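Local coordinates for carbonic anhydrase (Coccomyxa sp. PA, PDB 3UCM) that catalyses the reversible hydration of carbon dioxide to hydrogencarbonate as a zinc-dependent beta-class enzyme, here in complex with thiocyanate, at the interface of chains A and B. Coordinates in Å, arbitrary orientation; residue numbers count along the deposited sequence, not the author numbering. Chains: chain A/B, Carbonic anhydrase.

The interface of chains A and B. Residues chain A 9, 12-13, 15-16; chain B 42, 57-58, 60, 99, 195.
A:Asn16, on the N-terminal helix 10-26 of one subunit, illustrates how one carboxamide can tie a helix to two separate backbone segments of its neighbour. Its CB lies near the carbonyl of B:Leu57, and CG, anti to the backbone N (chi1 163°), passes obliquely over B:Val195, 3.8 Å from that residue's CG2. At the tip the amide divides its work. The oxygen OD1 accepts a hydrogen bond from B:Val195 N at 2.8 Å, nearly straight at the hydrogen (161°), although the donor stands above the carbonyl plane. The nitrogen ND2 donates to B:Leu57 O at 3.1 Å, with that oxygen close to the amide plane. Bonded at both ends, the amide has its rotation fixed. A water 2.8 Å from A:Asn16 OD1 also joins A:Leu13 O to B:Val195 O.

One turn back, A:Leu12 provides the apolar half. Its CD2 meets B:Met60 CE at 3.4 Å and the ring of B:Phe58 at CD1, while its own CD1 lies over the rim of one ring face. B:Leu57 CD1 covers the centre of the opposite face, so the ring is sandwiched. The side chains of A:Leu13 and B:Val195 cross at about a right angle, CD2 of the leucine 3.6 Å from CG1 of the valine.

The helix thus lies across the partner subunit, over the end of helix 54-57 and strands 42-47, 97-103 and 195-197; two-fold symmetry repeats the exchange, consistent with a dimer joined by reciprocal N-terminal arms.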
ATOM      1  N   LEU A   9       8.012  33.275   1.164  1.00 80.11           N
ATOM      2  CA  LEU A   9       6.859  32.969   2.042  1.00 78.44           C
ATOM      3  C   LEU A   9       6.366  34.088   2.977  1.00 77.77           C
ATOM      4  O   LEU A   9       5.333  33.940   3.656  1.00 76.93           O
ATOM      5  CB  LEU A   9       7.167  31.745   2.899  1.00 78.03           C
ATOM      6  CG  LEU A   9       7.218  30.391   2.201  1.00 76.07           C
ATOM      7  CD1 LEU A   9       7.606  29.354   3.220  1.00 74.78           C
ATOM      8  CD2 LEU A   9       5.900  30.059   1.539  1.00 72.21           C
ATOM      9  N   LEU A  12       2.920  35.004   3.144  1.00 72.27           N
ATOM     10  CA  LEU A  12       2.026  33.944   3.606  1.00 71.45           C
ATOM     11  C   LEU A  12       2.135  33.825   5.123  1.00 70.18           C
ATOM     12  O   LEU A  12       1.121  33.580   5.778  1.00 69.47           O
ATOM     13  CB  LEU A  12       2.331  32.600   2.932  1.00 71.65           C
ATOM     14  CG  LEU A  12       1.230  31.701   2.374  1.00 72.33           C
ATOM     15  CD1 LEU A  12       1.702  30.287   2.526  1.00 75.58           C
ATOM     16  CD2 LEU A  12      -0.064  31.874   3.108  1.00 74.36           C
ATOM     17  N   LEU A  13       3.350  34.014   5.657  1.00 68.49           N
ATOM     18  CA  LEU A  13       3.581  34.055   7.092  1.00 67.76           C
ATOM     19  C   LEU A  13       2.928  35.271   7.783  1.00 67.94           C
ATOM     20  O   LEU A  13       2.550  35.196   8.978  1.00 67.28           O
ATOM     21  CB  LEU A  13       5.051  34.033   7.397  1.00 67.55           C
ATOM     22  CG  LEU A  13       5.879  32.836   6.905  1.00 69.42           C
ATOM     23  CD1 LEU A  13       7.374  33.029   7.231  1.00 68.39           C
ATOM     24  CD2 LEU A  13       5.386  31.500   7.450  1.00 67.87           C
ATOM     25  N   ALA A  15      -0.052  36.797   6.707  1.00 64.49           N
ATOM     26  CA  ALA A  15      -1.438  36.366   6.847  1.00 63.68           C
ATOM     27  C   ALA A  15      -1.748  35.461   8.117  1.00 63.98           C
ATOM     28  O   ALA A  15      -2.668  35.766   8.902  1.00 63.29           O
ATOM     29  CB  ALA A  15      -1.911  35.727   5.549  1.00 62.60           C
ATOM     30  N   ASN A  16      -0.964  34.394   8.318  1.00 63.98           N
ATOM     31  CA  ASN A  16      -1.040  33.516   9.517  1.00 64.07           C
ATOM     32  C   ASN A  16      -0.866  34.245  10.855  1.00 65.10           C
ATOM     33  O   ASN A  16      -1.665  34.052  11.780  1.00 64.43           O
ATOM     34  CB  ASN A  16      -0.055  32.323   9.416  1.00 63.23           C
ATOM     35  CG  ASN A  16       0.185  31.652  10.754  1.00 60.45           C
ATOM     36  OD1 ASN A  16       1.243  31.769  11.326  1.00 60.39           O
ATOM     37  ND2 ASN A  16      -0.810  30.958  11.260  1.00 61.83           N
TER
ATOM     38  N   TYR B  42      -0.659  26.479  -4.495  1.00 63.68           N
ATOM     39  CA  TYR B  42      -0.056  25.731  -3.386  1.00 61.29           C
ATOM     40  C   TYR B  42      -0.579  24.289  -3.267  1.00 60.07           C
ATOM     41  O   TYR B  42      -1.773  24.012  -3.487  1.00 57.86           O
ATOM     42  CB  TYR B  42      -0.359  26.460  -2.064  1.00 61.64           C
ATOM     43  CG  TYR B  42       0.358  27.776  -1.944  1.00 62.09           C
ATOM     44  CD1 TYR B  42      -0.263  28.973  -2.332  1.00 63.55           C
ATOM     45  CD2 TYR B  42       1.679  27.822  -1.499  1.00 64.88           C
ATOM     46  CE1 TYR B  42       0.409  30.189  -2.252  1.00 64.49           C
ATOM     47  CE2 TYR B  42       2.367  29.020  -1.422  1.00 66.35           C
ATOM     48  CZ  TYR B  42       1.717  30.206  -1.801  1.00 66.77           C
ATOM     49  OH  TYR B  42       2.405  31.387  -1.738  1.00 67.91           O
ATOM     50  N   LEU B  57      -5.640  28.489   9.119  1.00 59.11           N
ATOM     51  CA  LEU B  57      -4.454  29.031   9.692  1.00 58.20           C
ATOM     52  C   LEU B  57      -3.649  29.866   8.640  1.00 58.87           C
ATOM     53  O   LEU B  57      -2.940  30.800   9.004  1.00 58.86           O
ATOM     54  CB  LEU B  57      -3.677  27.920  10.409  1.00 57.18           C
ATOM     55  CG  LEU B  57      -2.801  26.988   9.554  1.00 56.08           C
ATOM     56  CD1 LEU B  57      -1.458  27.702   9.145  1.00 50.81           C
ATOM     57  CD2 LEU B  57      -2.531  25.694  10.285  1.00 50.87           C
ATOM     58  N   PHE B  58      -3.762  29.589   7.352  1.00 59.19           N
ATOM     59  CA  PHE B  58      -3.217  30.592   6.392  1.00 60.22           C
ATOM     60  C   PHE B  58      -4.249  31.649   5.932  1.00 61.33           C
ATOM     61  O   PHE B  58      -3.920  32.473   5.054  1.00 61.64           O
ATOM     62  CB  PHE B  58      -2.521  29.965   5.176  1.00 59.18           C
ATOM     63  CG  PHE B  58      -1.248  29.231   5.502  1.00 59.88           C
ATOM     64  CD1 PHE B  58      -0.133  29.899   5.998  1.00 58.92           C
ATOM     65  CD2 PHE B  58      -1.147  27.856   5.306  1.00 60.50           C
ATOM     66  CE1 PHE B  58       1.066  29.229   6.319  1.00 54.21           C
ATOM     67  CE2 PHE B  58       0.072  27.186   5.612  1.00 61.26           C
ATOM     68  CZ  PHE B  58       1.177  27.912   6.115  1.00 56.06           C
ATOM     69  N   MET B  60      -6.969  31.381   3.884  1.00 65.84           N
ATOM     70  CA  MET B  60      -7.018  31.301   2.447  1.00 65.97           C
ATOM     71  C   MET B  60      -8.447  31.096   2.010  1.00 67.33           C
ATOM     72  O   MET B  60      -9.159  30.300   2.624  1.00 69.14           O
ATOM     73  CB  MET B  60      -6.151  30.162   1.959  1.00 65.26           C
ATOM     74  CG  MET B  60      -4.685  30.540   1.740  1.00 65.03           C
ATOM     75  SD  MET B  60      -3.606  29.119   1.474  1.00 64.02           S
ATOM     76  CE  MET B  60      -1.987  29.734   1.216  1.00 65.76           C
ATOM     77  N   LEU B  99       4.168  22.967   0.294  1.00 53.83           N
ATOM     78  CA  LEU B  99       4.313  23.189   1.735  1.00 52.95           C
ATOM     79  C   LEU B  99       4.303  21.848   2.514  1.00 52.19           C
ATOM     80  O   LEU B  99       3.336  21.112   2.471  1.00 52.92           O
ATOM     81  CB  LEU B  99       3.183  24.129   2.265  1.00 52.19           C
ATOM     82  CG  LEU B  99       2.828  25.441   1.568  1.00 53.91           C
ATOM     83  CD1 LEU B  99       1.633  26.175   2.167  1.00 52.47           C
ATOM     84  CD2 LEU B  99       4.032  26.364   1.497  1.00 54.26           C
ATOM     85  N   VAL B 195       2.895  29.914  12.525  1.00 56.06           N
ATOM     86  CA  VAL B 195       3.780  29.131  11.658  1.00 56.85           C
ATOM     87  C   VAL B 195       5.207  29.634  11.763  1.00 57.84           C
ATOM     88  O   VAL B 195       5.449  30.851  11.698  1.00 58.12           O
ATOM     89  CB  VAL B 195       3.294  29.150  10.200  1.00 56.55           C
ATOM     90  CG1 VAL B 195       4.355  28.522   9.267  1.00 56.89           C
ATOM     91  CG2 VAL B 195       1.988  28.404  10.110  1.00 53.92           C
TER
HETATM   92  O   HOH W   1       3.658  33.069  11.031  1.00 67.66           O